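Local structure of 6-carboxyhexanoate--CoA ligase (5TV6) at residues L63-Y68 with Y199-P204; T85-K90 with K195-V200; A115-I120 with R132-I137. The protein is a ligase of the BioW family, a single-chain alpha/beta enzyme that holds pimelic acid in a pocket beside its mixed beta sheet. All coordinates share one frame; numbering follows the deposited sequence.

Contact 1 (L63-Y68 with Y199-P204); sequences LKISTY and YVRITP. With PML (pimelic acid), chain C.
R201 runs alongside T67 on the same face of two paired parallel strands and then bends at chi3 (61°), bringing its guanidinium between T67 and the pimelic acid. R201 NH1 donates to T67 OG1 at 2.8 Å, the hydroxyl lying in the guanidinium plane. On the ligand carboxylate, R201 NE reaches O71 at 3.1 Å and NH2 reaches O72 at 3.1 Å, so both oxygens are gripped by one arginine. Y199 stands two residues earlier on the same face; its ring, with CG anti to the backbone N (chi1 -176°), carries OH to the same carboxylate, where Y199 OH donates to O71 at 2.6 Å, with that oxygen at the ring edge. I65 CG2 packs 4.0 Å from R201 CD, the two side chains meeting at a slant.

Beneath these groups the backbones of 65-68 and 199-203 run parallel, 4.7 Å apart at their axes. Y199 and R201 each use both N and O towards segment 63-68: Y199 bonds K64 O and S66 N, R201 bonds S66 O and Y68 N. On the reverse face Y68 CD1 meets V200 CG1 at 4.0 Å, where F79 of helix 73-85 joins both. Y187, T160, R159 and S182 also bond pimelic acid. Y199 OH and R201 NE both converge on O71, and the T67 bond fixes the far side of the guanidinium; the arginine's positive charge would probably favour an ionised carboxylate here.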
loop_
_atom_site.group_PDB
_atom_site.type_symbol
_atom_site.label_atom_id
_atom_site.label_comp_id
_atom_site.label_asym_id
_atom_site.label_seq_id
_atom_site.Cartn_x
_atom_site.Cartn_y
_atom_site.Cartn_z
ATOM N N LEU A 63 11.228 3.010 9.724
ATOM C CA LEU A 63 11.735 3.204 8.371
ATOM C C LEU A 63 12.213 4.640 8.172
ATOM O O LEU A 63 11.627 5.593 8.712
ATOM C CB LEU A 63 10.673 2.874 7.322
ATOM C CG LEU A 63 10.131 1.460 7.363
ATOM C CD1 LEU A 63 8.992 1.314 6.380
ATOM C CD2 LEU A 63 11.214 0.459 7.075
ATOM N N LYS A 64 13.281 4.789 7.389
ATOM C CA LYS A 64 13.780 6.099 7.011
ATOM C C LYS A 64 13.248 6.453 5.627
ATOM O O LYS A 64 13.244 5.616 4.716
ATOM C CB LYS A 64 15.311 6.143 7.066
ATOM C CG LYS A 64 15.850 6.549 8.457
ATOM C CD LYS A 64 15.952 5.341 9.409
ATOM C CE LYS A 64 15.685 5.691 10.884
ATOM N NZ LYS A 64 16.111 4.588 11.803
ATOM N N ILE A 65 12.770 7.680 5.499
ATOM C CA ILE A 65 12.127 8.186 4.302
ATOM C C ILE A 65 13.149 8.967 3.491
ATOM O O ILE A 65 13.854 9.822 4.036
ATOM C CB ILE A 65 10.935 9.081 4.687
ATOM C CG1 ILE A 65 9.937 8.300 5.548
ATOM C CG2 ILE A 65 10.274 9.688 3.464
ATOM C CD1 ILE A 65 8.744 9.137 6.012
ATOM N N SER A 66 13.221 8.698 2.185
ATOM C CA SER A 66 13.939 9.574 1.267
ATOM C C SER A 66 13.090 9.806 0.027
ATOM O O SER A 66 12.113 9.100 -0.223
ATOM C CB SER A 66 15.306 9.001 0.882
ATOM O OG SER A 66 15.189 7.645 0.491
ATOM N N THR A 67 13.477 10.808 -0.763
ATOM C CA THR A 67 12.729 11.189 -1.953
ATOM C C THR A 67 13.697 11.468 -3.091
ATOM O O THR A 67 14.701 12.160 -2.901
ATOM C CB THR A 67 11.848 12.431 -1.687
ATOM O OG1 THR A 67 10.922 12.150 -0.632
ATOM C CG2 THR A 67 11.062 12.815 -2.924
ATOM N N TYR A 68 13.384 10.946 -4.279
ATOM C CA TYR A 68 14.199 11.137 -5.474
ATOM C C TYR A 68 13.303 11.575 -6.625
ATOM O O TYR A 68 12.166 11.111 -6.724
ATOM C CB TYR A 68 14.944 9.847 -5.827
ATOM C CG TYR A 68 16.006 9.487 -4.817
ATOM C CD1 TYR A 68 15.664 8.910 -3.606
ATOM C CD2 TYR A 68 17.355 9.728 -5.072
ATOM C CE1 TYR A 68 16.617 8.595 -2.670
ATOM C CE2 TYR A 68 18.326 9.416 -4.133
ATOM C CZ TYR A 68 17.944 8.850 -2.928
ATOM O OH TYR A 68 18.884 8.522 -1.976
ATOM N N TYR A 199 11.798 3.675 3.094
ATOM C CA TYR A 199 10.696 4.107 2.240
ATOM C C TYR A 199 11.267 5.102 1.227
ATOM O O TYR A 199 11.503 6.267 1.554
ATOM C CB TYR A 199 9.577 4.710 3.094
ATOM C CG TYR A 199 8.337 5.117 2.326
ATOM C CD1 TYR A 199 7.451 4.164 1.832
ATOM C CD2 TYR A 199 8.057 6.454 2.093
ATOM C CE1 TYR A 199 6.316 4.538 1.124
ATOM C CE2 TYR A 199 6.938 6.837 1.398
ATOM C CZ TYR A 199 6.075 5.877 0.913
ATOM O OH TYR A 199 4.975 6.279 0.217
ATOM N N VAL A 200 11.487 4.642 -0.005
ATOM C CA VAL A 200 12.169 5.423 -1.039
ATOM C C VAL A 200 11.115 5.963 -1.999
ATOM O O VAL A 200 10.668 5.252 -2.906
ATOM C CB VAL A 200 13.220 4.588 -1.784
ATOM C CG1 VAL A 200 13.950 5.440 -2.800
ATOM C CG2 VAL A 200 14.207 3.973 -0.812
ATOM N N ARG A 201 10.721 7.228 -1.821
ATOM C CA ARG A 201 9.754 7.845 -2.723
ATOM C C ARG A 201 10.461 8.228 -4.018
ATOM O O ARG A 201 11.566 8.777 -3.991
ATOM C CB ARG A 201 9.091 9.069 -2.079
ATOM C CG ARG A 201 8.602 8.822 -0.658
ATOM C CD ARG A 201 8.122 10.096 0.094
ATOM N NE ARG A 201 6.997 10.763 -0.565
ATOM C CZ ARG A 201 7.057 11.961 -1.157
ATOM N NH1 ARG A 201 8.193 12.669 -1.167
ATOM N NH2 ARG A 201 5.968 12.464 -1.735
ATOM N N ILE A 202 9.832 7.909 -5.151
ATOM C CA ILE A 202 10.382 8.129 -6.485
ATOM C C ILE A 202 9.321 8.832 -7.319
ATOM O O ILE A 202 8.163 8.406 -7.323
ATOM C CB ILE A 202 10.785 6.797 -7.145
ATOM C CG1 ILE A 202 11.730 6.026 -6.231
ATOM C CG2 ILE A 202 11.352 7.026 -8.546
ATOM C CD1 ILE A 202 11.984 4.641 -6.706
ATOM N N THR A 203 9.706 9.906 -8.016
ATOM C CA THR A 203 8.745 10.628 -8.858
ATOM C C THR A 203 9.272 10.581 -10.273
ATOM O O THR A 203 10.491 10.467 -10.454
ATOM C CB THR A 203 8.483 12.067 -8.380
ATOM O OG1 THR A 203 8.173 12.026 -6.987
ATOM C CG2 THR A 203 7.274 12.669 -9.092
ATOM N N PRO A 204 8.373 10.870 -11.240
ATOM C CA PRO A 204 7.624 10.204 -12.321
ATOM C C PRO A 204 7.864 8.701 -12.430
ATOM O O PRO A 204 8.717 8.295 -13.196
ATOM C CB PRO A 204 8.104 10.927 -13.579
ATOM C CG PRO A 204 9.447 11.398 -13.215
ATOM C CD PRO A 204 9.167 11.952 -11.847
HETATM C C1 PML C . -1.336 5.064 -3.955
HETATM O O11 PML C . -1.640 3.901 -4.347
HETATM O O12 PML C . -2.122 6.045 -4.145
HETATM C C2 PML C . 0.006 5.279 -3.259
HETATM C C3 PML C . 0.742 6.438 -3.916
HETATM C C4 PML C . 2.228 6.428 -3.612
HETATM C C5 PML C . 2.538 7.236 -2.363
HETATM C C6 PML C . 3.854 7.964 -2.588
HETATM C C7 PML C . 4.063 9.087 -1.574
HETATM O O71 PML C . 4.570 8.797 -0.464
HETATM O O72 PML C . 3.741 10.274 -1.853
#

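Contact 2 (T85-K90 with K195-V200). With PML (pimelic acid), chain C.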
loop_
_atom_site.group_PDB
_atom_site.type_symbol
_atom_site.label_atom_id
_atom_site.label_comp_id
_atom_site.label_asym_id
_atom_site.label_seq_id
_atom_site.Cartn_x
_atom_site.Cartn_y
_atom_site.Cartn_z
ATOM N N THR A 85 17.301 -3.990 -5.982
ATOM C CA THR A 85 18.557 -4.721 -6.018
ATOM C C THR A 85 19.297 -4.649 -4.688
ATOM O O THR A 85 19.887 -5.639 -4.250
ATOM C CB THR A 85 19.400 -4.172 -7.164
ATOM O OG1 THR A 85 18.883 -4.669 -8.410
ATOM C CG2 THR A 85 20.876 -4.518 -7.000
ATOM N N GLN A 86 19.245 -3.504 -4.014
ATOM C CA GLN A 86 19.939 -3.397 -2.737
ATOM C C GLN A 86 19.207 -4.108 -1.605
ATOM O O GLN A 86 19.734 -4.157 -0.488
ATOM C CB GLN A 86 20.146 -1.927 -2.384
ATOM C CG GLN A 86 20.546 -1.072 -3.577
ATOM C CD GLN A 86 20.830 0.381 -3.197
ATOM O OE1 GLN A 86 20.615 0.799 -2.050
ATOM N NE2 GLN A 86 21.335 1.154 -4.161
ATOM N N GLU A 87 18.007 -4.637 -1.856
ATOM C CA GLU A 87 17.286 -5.458 -0.891
ATOM C C GLU A 87 17.465 -6.948 -1.159
ATOM O O GLU A 87 16.660 -7.765 -0.693
ATOM C CB GLU A 87 15.796 -5.102 -0.887
ATOM C CG GLU A 87 15.465 -3.814 -0.148
ATOM C CD GLU A 87 15.648 -3.950 1.347
ATOM O OE1 GLU A 87 15.480 -5.079 1.837
ATOM O OE2 GLU A 87 15.954 -2.945 2.028
ATOM N N GLY A 88 18.509 -7.319 -1.898
ATOM C CA GLY A 88 18.715 -8.691 -2.274
ATOM C C GLY A 88 17.914 -9.170 -3.461
ATOM O O GLY A 88 18.263 -10.198 -4.037
ATOM N N ILE A 89 16.834 -8.486 -3.843
ATOM C CA ILE A 89 16.167 -8.860 -5.083
ATOM C C ILE A 89 17.202 -8.764 -6.183
ATOM O O ILE A 89 18.046 -7.857 -6.177
ATOM C CB ILE A 89 14.953 -7.960 -5.379
ATOM C CG1 ILE A 89 13.774 -8.266 -4.446
ATOM C CG2 ILE A 89 14.497 -8.098 -6.843
ATOM C CD1 ILE A 89 13.933 -7.760 -3.020
ATOM N N LYS A 90 17.202 -9.726 -7.102
ATOM C CA LYS A 90 18.132 -9.623 -8.216
ATOM C C LYS A 90 17.429 -8.979 -9.395
ATOM O O LYS A 90 16.243 -9.231 -9.649
ATOM C CB LYS A 90 18.741 -10.969 -8.628
ATOM C CG LYS A 90 20.119 -10.808 -9.330
ATOM C CD LYS A 90 20.011 -10.574 -10.852
ATOM C CE LYS A 90 21.367 -10.411 -11.554
ATOM N NZ LYS A 90 21.212 -10.403 -13.044
ATOM N N LYS A 195 13.258 -3.142 4.405
ATOM C CA LYS A 195 13.701 -2.958 5.784
ATOM C C LYS A 195 15.060 -2.271 5.857
ATOM O O LYS A 195 15.349 -1.607 6.858
ATOM C CB LYS A 195 13.727 -4.309 6.509
ATOM C CG LYS A 195 12.332 -4.921 6.728
ATOM C CD LYS A 195 12.366 -6.271 7.451
ATOM C CE LYS A 195 12.539 -6.104 8.960
ATOM N NZ LYS A 195 11.261 -5.784 9.655
ATOM N N GLU A 196 15.891 -2.396 4.810
ATOM C CA GLU A 196 17.206 -1.750 4.733
ATOM C C GLU A 196 17.188 -0.442 3.944
ATOM O O GLU A 196 17.755 0.560 4.395
ATOM C CB GLU A 196 18.249 -2.685 4.100
ATOM C CG GLU A 196 18.408 -4.055 4.741
ATOM C CD GLU A 196 19.311 -4.076 5.964
ATOM O OE1 GLU A 196 20.106 -3.126 6.162
ATOM O OE2 GLU A 196 19.223 -5.072 6.719
ATOM N N ILE A 197 16.569 -0.434 2.757
ATOM C CA ILE A 197 16.508 0.792 1.960
ATOM C C ILE A 197 15.515 1.811 2.527
ATOM O O ILE A 197 15.603 3.004 2.199
ATOM C CB ILE A 197 16.150 0.478 0.497
ATOM C CG1 ILE A 197 14.719 -0.012 0.389
ATOM C CG2 ILE A 197 17.073 -0.580 -0.081
ATOM C CD1 ILE A 197 14.392 -0.463 -0.994
ATOM N N GLY A 198 14.574 1.379 3.378
ATOM C CA GLY A 198 13.568 2.276 3.912
ATOM C C GLY A 198 12.441 2.527 2.921
ATOM O O GLY A 198 12.156 1.727 2.017
ATOM N N TYR A 199 11.798 3.675 3.094
ATOM C CA TYR A 199 10.696 4.107 2.240
ATOM C C TYR A 199 11.267 5.102 1.227
ATOM O O TYR A 199 11.503 6.267 1.554
ATOM C CB TYR A 199 9.577 4.710 3.094
ATOM C CG TYR A 199 8.337 5.117 2.326
ATOM C CD1 TYR A 199 7.451 4.164 1.832
ATOM C CD2 TYR A 199 8.057 6.454 2.093
ATOM C CE1 TYR A 199 6.316 4.538 1.124
ATOM C CE2 TYR A 199 6.938 6.837 1.398
ATOM C CZ TYR A 199 6.075 5.877 0.913
ATOM O OH TYR A 199 4.975 6.279 0.217
ATOM N N VAL A 200 11.487 4.642 -0.005
ATOM C CA VAL A 200 12.169 5.423 -1.039
ATOM C C VAL A 200 11.115 5.963 -1.999
ATOM O O VAL A 200 10.668 5.252 -2.906
ATOM C CB VAL A 200 13.220 4.588 -1.784
ATOM C CG1 VAL A 200 13.950 5.440 -2.800
ATOM C CG2 VAL A 200 14.207 3.973 -0.812
HETATM C C1 PML C . -1.336 5.064 -3.955
HETATM O O11 PML C . -1.640 3.901 -4.347
HETATM O O12 PML C . -2.122 6.045 -4.145
HETATM C C2 PML C . 0.006 5.279 -3.259
HETATM C C3 PML C . 0.742 6.438 -3.916
HETATM C C4 PML C . 2.228 6.428 -3.612
HETATM C C5 PML C . 2.538 7.236 -2.363
HETATM C C6 PML C . 3.854 7.964 -2.588
HETATM C C7 PML C . 4.063 9.087 -1.574
HETATM O O71 PML C . 4.570 8.797 -0.464
HETATM O O72 PML C . 3.741 10.274 -1.853
#
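E87 reaches across to the 195-197 connection and accepts hydrogen bonds from two of its backbone N-H groups with one carboxylate oxygen. From CB the chain passes to CG, set beside the backbone N, and E87 CG rests against the aliphatic side chain of I197, 3.6 Å from CG2 and equally far from CD1. The bend at chi2 (-70°) turns the carboxylate to the main chain, with E87 OE2 still 3.4 Å from I197 CG2. CD stops short of the amides, and E87 OE2 does the bonding: it accepts from I197 N at 2.7 Å, nearly in line with its own C-O bond, and from E196 N at 2.8 Å, through the lone pair on the side of OE1. The first bond is the straighter, 159° at the hydrogen against 134° for the second. E87 OE2 also lies 3.1 Å from E196 CB, while the carboxylate of E196 itself leads away. E87 OE1 makes no hydrogen bond across this contact; its nearest atom of 195-200 is K195 N, 3.9 Å away.

Q86, next to E87, adds a looser apolar touch, its CB 4.1 Å from I197 CG2; its OE1 turns to K83 of helix 73-85. Q86 and E87 are the middle residues of a type I beta turn from T85 to G88, closed by G88 N to T85 O. The whole is a surface junction between two connections: the link from helix 73-85 to helix 91-103, and the tight beta hairpin joining antiparallel strands 190-194 and 198-203.

Contact 3 (A115-I120 with R132-I137); sequences AVLMDI and RGVRTI
A115 and V134 form a single antiparallel bridge, a hydrogen-bonded pair, at the edge of the six-stranded mixed sheet: strand 115-119 is one of its two outermost strands, and the segment 132-137 pairs with it only at A115. A115 N donates to V134 O at 2.6 Å with an N-H...O angle of 163°. The return bond, V134 N to A115 O, is 3.1 Å long and less straight. That same oxygen, A115 O, has G133 CA 3.3 Å away, a CA-H...O contact: with positive phi and no side chain, G133 brings its CA close to it.

Beside the bridge the side chains add an apolar touch. V134 points towards the strand, its CG2 set beside its own backbone N, and L117 brings CD1 up to it, the two chains meeting at a slant. Helix 224-233 lies against this pair: L224 and I228 touch L117, and L231 touches V134.

Further out, the backbone of strand 115-119 is held on its inner side by strand 214-219, where V116 bonds R215 and Y217, and M118 bonds V219. V116 and M118, turned to the sheet's other side from L117, meet V216 and F218 there, and M118, a selenomethionine, also touches V93, K96 and I100 of helix 91-103. L117 N is taken by E127 OE1, from the loop between the two segments. Beyond V134, the T136 hydroxyl is hydrogen-bonded to N170 OD1 and Y217 OH, tying 132-137 to helix 158-172 and strand 214-219. Back at the bridge, L117 CD1 meets V134 CG2 at 3.6 Å, and A115 CB lies 3.6 Å from the backbone V134 O.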
loop_
_atom_site.group_PDB
_atom_site.type_symbol
_atom_site.label_atom_id
_atom_site.label_comp_id
_atom_site.label_asym_id
_atom_site.label_seq_id
_atom_site.Cartn_x
_atom_site.Cartn_y
_atom_site.Cartn_z
ATOM N N ALA A 115 -2.559 -6.521 -4.289
ATOM C CA ALA A 115 -1.159 -6.556 -4.678
ATOM C C ALA A 115 -0.833 -7.840 -5.434
ATOM O O ALA A 115 -1.491 -8.869 -5.264
ATOM C CB ALA A 115 -0.250 -6.436 -3.450
ATOM N N VAL A 116 0.169 -7.753 -6.307
ATOM C CA VAL A 116 0.832 -8.932 -6.855
ATOM C C VAL A 116 1.755 -9.497 -5.785
ATOM O O VAL A 116 2.525 -8.756 -5.162
ATOM C CB VAL A 116 1.636 -8.578 -8.121
ATOM C CG1 VAL A 116 2.472 -9.766 -8.580
ATOM C CG2 VAL A 116 0.739 -8.066 -9.252
ATOM N N LEU A 117 1.688 -10.801 -5.563
ATOM C CA LEU A 117 2.755 -11.460 -4.833
ATOM C C LEU A 117 3.792 -11.986 -5.822
ATOM O O LEU A 117 3.475 -12.312 -6.969
ATOM C CB LEU A 117 2.209 -12.591 -3.971
ATOM C CG LEU A 117 1.318 -12.134 -2.821
ATOM C CD1 LEU A 117 0.552 -13.316 -2.279
ATOM C CD2 LEU A 117 2.152 -11.499 -1.726
HETATM N N MSE A 118 5.043 -12.040 -5.377
HETATM C CA MSE A 118 6.136 -12.539 -6.204
HETATM C C MSE A 118 7.126 -13.236 -5.301
HETATM O O MSE A 118 7.415 -12.723 -4.223
HETATM C CB MSE A 118 6.841 -11.408 -6.957
HETATM C CG MSE A 118 6.550 -11.341 -8.445
HETATM SE SE MSE A 118 7.922 -10.324 -9.439
HETATM C CE MSE A 118 6.970 -10.043 -11.102
ATOM N N ASP A 119 7.643 -14.398 -5.700
ATOM C CA ASP A 119 8.823 -14.895 -5.016
ATOM C C ASP A 119 10.042 -14.134 -5.527
ATOM O O ASP A 119 10.025 -13.530 -6.601
ATOM C CB ASP A 119 8.982 -16.422 -5.139
ATOM C CG ASP A 119 9.416 -16.896 -6.507
ATOM O OD1 ASP A 119 9.924 -16.094 -7.345
ATOM O OD2 ASP A 119 9.294 -18.136 -6.715
ATOM N N ILE A 120 11.092 -14.141 -4.724
ATOM C CA ILE A 120 12.306 -13.421 -5.073
ATOM C C ILE A 120 13.144 -14.272 -6.027
ATOM O O ILE A 120 14.371 -14.124 -6.082
ATOM C CB ILE A 120 13.075 -13.016 -3.798
ATOM C CG1 ILE A 120 13.058 -14.145 -2.769
ATOM C CG2 ILE A 120 12.422 -11.804 -3.161
ATOM C CD1 ILE A 120 13.869 -13.846 -1.527
ATOM N N ARG A 132 -7.659 -9.897 -8.563
ATOM C CA ARG A 132 -7.785 -8.996 -7.434
ATOM C C ARG A 132 -6.527 -8.924 -6.589
ATOM O O ARG A 132 -6.169 -7.838 -6.148
ATOM C CB ARG A 132 -8.967 -9.408 -6.545
ATOM C CG ARG A 132 -10.260 -9.636 -7.268
ATOM C CD ARG A 132 -11.401 -8.901 -6.584
ATOM N NE ARG A 132 -12.673 -9.231 -7.193
ATOM C CZ ARG A 132 -13.442 -10.225 -6.766
ATOM N NH1 ARG A 132 -13.051 -10.972 -5.744
ATOM N NH2 ARG A 132 -14.599 -10.502 -7.357
ATOM N N GLY A 133 -5.826 -10.029 -6.388
ATOM C CA GLY A 133 -4.611 -10.005 -5.605
ATOM C C GLY A 133 -4.895 -9.802 -4.128
ATOM O O GLY A 133 -6.035 -9.663 -3.685
ATOM N N VAL A 134 -3.813 -9.777 -3.355
ATOM C CA VAL A 134 -3.905 -9.699 -1.902
ATOM C C VAL A 134 -4.119 -8.253 -1.479
ATOM O O VAL A 134 -3.433 -7.346 -1.961
ATOM C CB VAL A 134 -2.646 -10.281 -1.256
ATOM C CG1 VAL A 134 -2.683 -10.058 0.227
ATOM C CG2 VAL A 134 -2.561 -11.753 -1.553
ATOM N N ARG A 135 -5.087 -8.033 -0.587
ATOM C CA ARG A 135 -5.345 -6.726 0.008
ATOM C C ARG A 135 -4.891 -6.770 1.458
ATOM O O ARG A 135 -5.447 -7.519 2.266
ATOM C CB ARG A 135 -6.818 -6.340 -0.085
ATOM C CG ARG A 135 -7.365 -6.192 -1.508
ATOM C CD ARG A 135 -8.826 -5.722 -1.494
ATOM N NE ARG A 135 -9.613 -6.521 -0.558
ATOM C CZ ARG A 135 -10.115 -6.058 0.585
ATOM N NH1 ARG A 135 -9.931 -4.783 0.920
ATOM N NH2 ARG A 135 -10.802 -6.866 1.393
ATOM N N THR A 136 -3.867 -5.985 1.779
ATOM C CA THR A 136 -3.443 -5.822 3.163
ATOM C C THR A 136 -4.425 -4.928 3.905
ATOM O O THR A 136 -4.803 -3.870 3.403
ATOM C CB THR A 136 -2.056 -5.206 3.199
ATOM O OG1 THR A 136 -1.208 -5.931 2.302
ATOM C CG2 THR A 136 -1.485 -5.227 4.615
ATOM N N ILE A 137 -4.850 -5.353 5.095
ATOM C CA ILE A 137 -5.890 -4.669 5.856
ATOM C C ILE A 137 -5.560 -4.761 7.343
ATOM O O ILE A 137 -4.561 -5.362 7.747
ATOM C CB ILE A 137 -7.294 -5.255 5.590
ATOM C CG1 ILE A 137 -7.332 -6.732 5.963
ATOM C CG2 ILE A 137 -7.699 -5.098 4.134
ATOM C CD1 ILE A 137 -8.731 -7.242 6.221
#

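Overall arrangement
All three contacts reach the same mixed sheet, whose outermost strands are 65-69 and 115-119, one in contact 1 and the other in contact 3. Contacts 1 and 2 have centres 12 Å apart and share Y199 and V200: strand 198-203 enters from the connection held in contact 2 and pairs with 65-68 in contact 1. Pimelic acid is bound at contact 1, and contact 2 reaches it through the shared Y199. Contact 3 lies about 21 Å from contact 1, centre to centre, with A115's side chain about 10 Å from the ligand. Contacts 2 and 3 touch where I89 CG1 packs 4.0 Å from I120 CG2.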